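Local coordinates for protein oxygen-independent coproporphyrinogen III oxidase (PDB 1OLT) that catalyses the oxygen-independent oxidative decarboxylation of two propionate groups of coproporphyrinogen III to vinyl groups in haem biosynthesis, using S-adenosylmethionine and a [4Fe-4S] cluster, at residues L55-Y67 with N72-Y85. Numbering follows the deposited sequence. Where two conformers were deposited one is given.
With SAM (S-adenosylmethionine), chain D; SF4 (iron/sulfur cluster), chain B.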
loop_
_atom_site.group_PDB
_atom_site.type_symbol
_atom_site.label_atom_id
_atom_site.label_comp_id
_atom_site.label_asym_id
_atom_site.label_seq_id
_atom_site.Cartn_x
_atom_site.Cartn_y
_atom_site.Cartn_z
ATOM N N LEU A 55 12.101 -4.974 3.707
ATOM C CA LEU A 55 12.650 -3.650 3.732
ATOM C C LEU A 55 11.782 -2.731 2.904
ATOM O O LEU A 55 11.383 -3.078 1.840
ATOM C CB LEU A 55 14.085 -3.655 3.172
ATOM C CG LEU A 55 15.075 -4.533 3.882
ATOM C CD1 LEU A 55 16.406 -4.392 3.193
ATOM C CD2 LEU A 55 15.179 -4.201 5.286
ATOM N N TYR A 56 11.510 -1.544 3.422
ATOM C CA TYR A 56 10.837 -0.469 2.685
ATOM C C TYR A 56 11.767 0.761 2.685
ATOM O O TYR A 56 12.275 1.119 3.728
ATOM C CB TYR A 56 9.488 -0.087 3.332
ATOM C CG TYR A 56 8.891 1.075 2.631
ATOM C CD1 TYR A 56 8.249 0.915 1.420
ATOM C CD2 TYR A 56 9.027 2.374 3.137
ATOM C CE1 TYR A 56 7.765 2.070 0.706
ATOM C CE2 TYR A 56 8.505 3.498 2.453
ATOM C CZ TYR A 56 7.894 3.331 1.254
ATOM O OH TYR A 56 7.447 4.410 0.535
ATOM N N VAL A 57 11.995 1.377 1.517
ATOM C CA VAL A 57 12.709 2.636 1.431
ATOM C C VAL A 57 11.800 3.712 0.767
ATOM O O VAL A 57 11.214 3.474 -0.318
ATOM C CB VAL A 57 14.017 2.519 0.617
ATOM C CG1 VAL A 57 14.729 3.871 0.637
ATOM C CG2 VAL A 57 14.919 1.401 1.142
ATOM N N HIS A 58 11.623 4.839 1.451
ATOM C CA HIS A 58 10.836 5.942 0.959
ATOM C C HIS A 58 11.778 6.863 0.156
ATOM O O HIS A 58 12.819 7.253 0.648
ATOM C CB HIS A 58 10.228 6.763 2.058
ATOM C CG HIS A 58 9.036 7.535 1.595
ATOM N ND1 HIS A 58 7.845 6.918 1.289
ATOM C CD2 HIS A 58 8.850 8.865 1.380
ATOM C CE1 HIS A 58 6.963 7.847 0.934
ATOM N NE2 HIS A 58 7.551 9.033 0.983
ATOM N N ILE A 59 11.421 7.140 -1.067
ATOM C CA ILE A 59 12.133 8.073 -1.916
ATOM C C ILE A 59 11.144 9.212 -2.196
ATOM O O ILE A 59 10.160 9.014 -2.929
ATOM C CB ILE A 59 12.592 7.422 -3.250
ATOM C CG1 ILE A 59 13.485 6.192 -3.110
ATOM C CG2 ILE A 59 13.355 8.469 -4.094
ATOM C CD1 ILE A 59 14.735 6.423 -2.363
ATOM N N PRO A 60 11.308 10.374 -1.567
ATOM C CA PRO A 60 10.210 11.326 -1.606
ATOM C C PRO A 60 10.092 12.211 -2.841
ATOM O O PRO A 60 9.021 12.777 -3.045
ATOM C CB PRO A 60 10.467 12.195 -0.367
ATOM C CG PRO A 60 12.020 12.223 -0.237
ATOM C CD PRO A 60 12.396 10.837 -0.661
ATOM N N PHE A 61 11.111 12.285 -3.679
ATOM C CA PHE A 61 11.172 13.293 -4.687
ATOM C C PHE A 61 10.305 12.979 -5.913
ATOM O O PHE A 61 10.252 11.831 -6.377
ATOM C CB PHE A 61 12.671 13.545 -5.058
ATOM C CG PHE A 61 13.518 13.897 -3.900
ATOM C CD1 PHE A 61 13.341 15.056 -3.235
ATOM C CD2 PHE A 61 14.476 13.000 -3.448
ATOM C CE1 PHE A 61 14.116 15.345 -2.101
ATOM C CE2 PHE A 61 15.224 13.290 -2.344
ATOM C CZ PHE A 61 15.074 14.454 -1.716
ATOM N N CYS A 62 9.664 14.022 -6.434
ATOM C CA CYS A 62 8.949 13.970 -7.703
ATOM C C CYS A 62 9.370 15.136 -8.603
ATOM O O CYS A 62 9.736 16.204 -8.129
ATOM C CB CYS A 62 7.445 13.992 -7.480
ATOM S SG CYS A 62 6.820 12.705 -6.402
ATOM N N HIS A 63 9.267 14.938 -9.913
ATOM C CA HIS A 63 9.639 15.971 -10.902
ATOM C C HIS A 63 8.633 17.141 -10.929
ATOM O O HIS A 63 9.015 18.291 -11.123
ATOM C CB HIS A 63 9.732 15.363 -12.314
ATOM C CG HIS A 63 10.823 14.352 -12.437
ATOM N ND1 HIS A 63 12.123 14.614 -12.072
ATOM C CD2 HIS A 63 10.832 13.123 -12.985
ATOM C CE1 HIS A 63 12.876 13.556 -12.313
ATOM N NE2 HIS A 63 12.117 12.630 -12.852
ATOM N N LYS A 64 7.345 16.816 -10.705
ATOM C CA LYS A 64 6.253 17.721 -11.025
ATOM C C LYS A 64 5.032 17.530 -10.064
ATOM O O LYS A 64 4.813 16.418 -9.566
ATOM C CB LYS A 64 5.845 17.458 -12.485
ATOM C CG LYS A 64 4.987 18.583 -13.066
ATOM C CD LYS A 64 4.517 18.352 -14.537
ATOM C CE LYS A 64 5.704 18.232 -15.581
ATOM N NZ LYS A 64 5.105 17.989 -16.991
ATOM N N LEU A 65 4.279 18.563 -9.807
ATOM C CA LEU A 65 3.230 18.524 -8.776
ATOM C C LEU A 65 1.887 18.021 -9.348
ATOM O O LEU A 65 1.226 18.726 -10.028
ATOM C CB LEU A 65 3.016 19.895 -8.166
ATOM C CG LEU A 65 1.936 20.075 -7.113
ATOM C CD1 LEU A 65 2.267 19.200 -5.901
ATOM C CD2 LEU A 65 1.874 21.489 -6.755
ATOM N N CYS A 66 1.544 16.750 -9.065
ATOM C CA CYS A 66 0.242 16.245 -9.387
ATOM C C CYS A 66 -0.729 16.884 -8.388
ATOM O O CYS A 66 -0.550 16.710 -7.178
ATOM C CB CYS A 66 0.199 14.728 -9.232
ATOM S SG CYS A 66 1.379 13.812 -10.302
ATOM N N TYR A 67 -1.777 17.534 -8.876
ATOM C CA TYR A 67 -2.696 18.267 -8.005
ATOM C C TYR A 67 -3.586 17.383 -7.109
ATOM O O TYR A 67 -4.004 17.878 -6.069
ATOM C CB TYR A 67 -3.594 19.191 -8.787
ATOM C CG TYR A 67 -2.878 20.285 -9.601
ATOM C CD1 TYR A 67 -1.578 20.671 -9.324
ATOM C CD2 TYR A 67 -3.534 20.888 -10.684
ATOM C CE1 TYR A 67 -0.918 21.656 -10.123
ATOM C CE2 TYR A 67 -2.907 21.903 -11.466
ATOM C CZ TYR A 67 -1.592 22.269 -11.177
ATOM O OH TYR A 67 -0.929 23.240 -11.936
ATOM N N ASN A 72 3.312 11.341 0.899
ATOM C CA ASN A 72 4.447 12.043 1.461
ATOM C C ASN A 72 5.498 12.151 0.313
ATOM O O ASN A 72 6.107 11.179 -0.111
ATOM C CB ASN A 72 4.996 11.361 2.710
ATOM C CG ASN A 72 6.215 12.129 3.304
ATOM O OD1 ASN A 72 7.357 12.162 2.701
ATOM N ND2 ASN A 72 5.998 12.755 4.451
ATOM N N LYS A 73 5.638 13.356 -0.217
ATOM C CA LYS A 73 6.460 13.581 -1.398
ATOM C C LYS A 73 6.925 15.050 -1.418
ATOM O O LYS A 73 6.325 15.891 -0.770
ATOM C CB LYS A 73 5.680 13.243 -2.669
ATOM C CG LYS A 73 4.398 14.107 -2.908
ATOM C CD LYS A 73 4.619 15.394 -3.680
ATOM C CE LYS A 73 3.308 16.033 -4.138
ATOM N NZ LYS A 73 2.580 16.602 -2.979
ATOM N N ILE A 74 8.015 15.303 -2.162
ATOM C CA ILE A 74 8.629 16.625 -2.320
ATOM C C ILE A 74 8.885 16.836 -3.796
ATOM O O ILE A 74 9.688 16.128 -4.386
ATOM C CB ILE A 74 9.997 16.658 -1.577
ATOM C CG1 ILE A 74 9.770 16.433 -0.027
ATOM C CG2 ILE A 74 10.741 18.025 -1.854
ATOM C CD1 ILE A 74 11.041 16.074 0.747
ATOM N N VAL A 75 8.226 17.806 -4.408
ATOM C CA VAL A 75 8.385 18.108 -5.784
ATOM C C VAL A 75 9.580 19.070 -5.883
ATOM O O VAL A 75 9.601 20.069 -5.222
ATOM C CB VAL A 75 7.128 18.839 -6.349
ATOM C CG1 VAL A 75 7.407 19.335 -7.779
ATOM C CG2 VAL A 75 5.933 17.923 -6.350
ATOM N N THR A 76 10.570 18.734 -6.688
ATOM C CA THR A 76 11.715 19.580 -6.861
ATOM C C THR A 76 12.439 19.259 -8.156
ATOM O O THR A 76 12.528 18.128 -8.574
ATOM C CB THR A 76 12.667 19.485 -5.670
ATOM O OG1 THR A 76 13.837 20.298 -5.882
ATOM C CG2 THR A 76 13.231 18.096 -5.524
ATOM N N ARG A 77 12.949 20.320 -8.770
ATOM C CA ARG A 77 13.819 20.191 -9.905
ATOM C C ARG A 77 15.311 20.184 -9.514
ATOM O O ARG A 77 16.183 20.035 -10.374
ATOM C CB ARG A 77 13.517 21.347 -10.875
ATOM C CG ARG A 77 12.106 21.225 -11.571
ATOM C CD ARG A 77 11.940 19.854 -12.267
ATOM N NE ARG A 77 10.852 19.830 -13.213
ATOM C CZ ARG A 77 10.647 18.811 -14.031
ATOM N NH1 ARG A 77 11.513 17.815 -14.076
ATOM N NH2 ARG A 77 9.619 18.807 -14.850
ATOM N N GLN A 78 15.596 20.400 -8.227
ATOM C CA GLN A 78 16.975 20.379 -7.726
ATOM C C GLN A 78 17.413 18.941 -7.529
ATOM O O GLN A 78 17.319 18.404 -6.457
ATOM C CB GLN A 78 17.063 21.172 -6.442
ATOM C CG GLN A 78 16.770 22.609 -6.655
ATOM C CD GLN A 78 17.128 23.441 -5.445
ATOM O OE1 GLN A 78 18.306 23.747 -5.214
ATOM N NE2 GLN A 78 16.152 23.743 -4.650
ATOM N N GLN A 79 17.825 18.313 -8.611
ATOM C CA GLN A 79 18.080 16.878 -8.649
ATOM C C GLN A 79 19.189 16.424 -7.682
ATOM O O GLN A 79 19.137 15.276 -7.193
ATOM C CB GLN A 79 18.409 16.392 -10.068
ATOM C CG GLN A 79 17.812 14.900 -10.406
ATOM C CD GLN A 79 18.711 13.731 -9.893
ATOM O OE1 GLN A 79 19.921 13.979 -9.645
ATOM N NE2 GLN A 79 18.117 12.426 -9.731
ATOM N N HIS A 80 20.154 17.323 -7.416
ATOM C CA HIS A 80 21.163 17.105 -6.421
ATOM C C HIS A 80 20.626 16.763 -5.010
ATOM O O HIS A 80 21.350 16.201 -4.196
ATOM C CB HIS A 80 22.072 18.284 -6.286
ATOM C CG HIS A 80 21.515 19.379 -5.468
ATOM N ND1 HIS A 80 20.942 20.506 -6.035
ATOM C CD2 HIS A 80 21.463 19.566 -4.121
ATOM C CE1 HIS A 80 20.514 21.314 -5.076
ATOM N NE2 HIS A 80 20.810 20.767 -3.899
ATOM N N LYS A 81 19.359 17.085 -4.752
ATOM C CA LYS A 81 18.729 16.662 -3.485
ATOM C C LYS A 81 18.701 15.160 -3.358
ATOM O O LYS A 81 18.730 14.644 -2.246
ATOM C CB LYS A 81 17.362 17.258 -3.294
ATOM C CG LYS A 81 17.382 18.735 -2.877
ATOM C CD LYS A 81 16.006 19.235 -2.800
ATOM C CE LYS A 81 15.989 20.712 -2.544
ATOM N NZ LYS A 81 16.766 21.122 -1.369
ATOM N N ALA A 82 18.669 14.457 -4.472
ATOM C CA ALA A 82 18.626 13.015 -4.418
ATOM C C ALA A 82 19.976 12.474 -3.903
ATOM O O ALA A 82 20.028 11.466 -3.195
ATOM C CB ALA A 82 18.357 12.443 -5.764
ATOM N N ASP A 83 21.070 13.125 -4.312
ATOM C CA ASP A 83 22.420 12.717 -3.793
ATOM C C ASP A 83 22.553 12.964 -2.295
ATOM O O ASP A 83 23.079 12.125 -1.588
ATOM C CB ASP A 83 23.551 13.406 -4.509
ATOM C CG ASP A 83 23.637 13.024 -5.963
ATOM O OD1 ASP A 83 23.698 11.774 -6.326
ATOM O OD2 ASP A 83 23.596 13.980 -6.813
ATOM N N GLN A 84 22.052 14.115 -1.827
ATOM C CA GLN A 84 22.032 14.456 -0.420
ATOM C C GLN A 84 21.169 13.434 0.361
ATOM O O GLN A 84 21.539 13.027 1.414
ATOM C CB GLN A 84 21.447 15.847 -0.162
ATOM C CG GLN A 84 22.151 17.003 -0.851
ATOM C CD GLN A 84 21.472 18.344 -0.619
ATOM O OE1 GLN A 84 20.245 18.385 -0.454
ATOM N NE2 GLN A 84 22.292 19.462 -0.559
ATOM N N TYR A 85 20.057 13.025 -0.216
ATOM C CA TYR A 85 19.178 12.107 0.426
ATOM C C TYR A 85 19.807 10.717 0.560
ATOM O O TYR A 85 19.722 10.099 1.633
ATOM C CB TYR A 85 17.858 12.055 -0.355
ATOM C CG TYR A 85 16.795 11.237 0.324
ATOM C CD1 TYR A 85 16.197 11.703 1.453
ATOM C CD2 TYR A 85 16.413 10.033 -0.169
ATOM C CE1 TYR A 85 15.215 10.965 2.105
ATOM C CE2 TYR A 85 15.382 9.279 0.449
ATOM C CZ TYR A 85 14.814 9.764 1.611
ATOM O OH TYR A 85 13.797 9.074 2.274
HETATM N N SAM D . -1.386 5.874 0.342
HETATM C CA SAM D . -2.113 6.000 -0.935
HETATM C C SAM D . -3.558 6.496 -0.724
HETATM O O SAM D . -4.014 7.533 -1.246
HETATM O OXT SAM D . -4.383 5.903 0.004
HETATM C CB SAM D . -2.076 4.655 -1.708
HETATM C CG SAM D . -0.672 4.206 -2.225
HETATM S SD SAM D . 0.067 2.808 -1.313
HETATM C CE SAM D . -0.358 1.391 -2.389
HETATM C "C5'" SAM D . 1.888 2.805 -1.516
HETATM C "C4'" SAM D . 2.526 4.046 -0.913
HETATM O "O4'" SAM D . 2.332 3.957 0.490
HETATM C "C3'" SAM D . 4.043 4.142 -1.105
HETATM O "O3'" SAM D . 4.379 4.575 -2.411
HETATM C "C2'" SAM D . 4.381 5.060 0.037
HETATM O "O2'" SAM D . 3.993 6.372 -0.269
HETATM C "C1'" SAM D . 3.476 4.521 1.159
HETATM N N9 SAM D . 4.112 3.474 1.938
HETATM C C8 SAM D . 4.178 2.156 1.651
HETATM N N7 SAM D . 4.901 1.521 2.655
HETATM C C5 SAM D . 5.267 2.418 3.532
HETATM C C6 SAM D . 5.994 2.338 4.687
HETATM N N6 SAM D . 6.458 1.203 5.182
HETATM N N1 SAM D . 6.212 3.490 5.353
HETATM C C2 SAM D . 5.744 4.667 4.908
HETATM N N3 SAM D . 5.053 4.767 3.764
HETATM C C4 SAM D . 4.811 3.650 3.093
HETATM FE FE1 SF4 B . 4.655 12.399 -7.168
HETATM FE FE2 SF4 B . 2.216 11.959 -6.206
HETATM FE FE3 SF4 B . 3.362 10.396 -7.878
HETATM FE FE4 SF4 B . 2.599 12.538 -8.551
HETATM S S1 SF4 B . 1.153 10.893 -7.864
HETATM S S2 SF4 B . 4.533 11.741 -9.301
HETATM S S3 SF4 B . 3.107 13.839 -6.981
HETATM S S4 SF4 B . 3.946 10.796 -5.830
HETATM O O HOH W 1 14.180 17.100 -12.531
HETATM O O HOH W 2 -0.147 17.194 -4.365
#
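A short parallel strand pairing joins Phe-61 and Cys-62, at the end of the first strand of the radical SAM core, to Ile-74 and Val-75. The loop after Cys-62 carries the other two cluster cysteines, Cys-66 and Cys-69. Ile-74 N donates to Pro-60 O, Cys-62 N to Ile-74 O (2.9 Å), and Thr-76 N to Cys-62 O. Helix 80-96 then packs against residues 58-61 through Tyr-85. With its CG anti to the backbone N (chi1 -173°), Tyr-85 sets one ring face against Pro-60 CD, 3.8 Å from the ring centroid. The edge of Phe-61 meets the Tyr-85 ring T-shaped, planes at 87°. Tyr-85 OH donates to His-58 O (2.6 Å) from above the carbonyl plane and also bonds Val-326 N. A phenylalanine here would probably keep the ring packing but leave His-58 O and Val-326 N without their hydroxyl partner. On the cofactor side, His-58 NE2 donates to Asn-72 O (2.8 Å), which lies close to the His-58 ring plane, while ND1 shares a hydrogen bond with Tyr-56 OH. One face of the Tyr-56 ring covers the adenine of S-adenosylmethionine. Cys-62 SG binds one cluster iron at 2.3 Å and Cys-66 SG another. Cys-69 completes the CxxxCxxC motif of radical SAM enzymes.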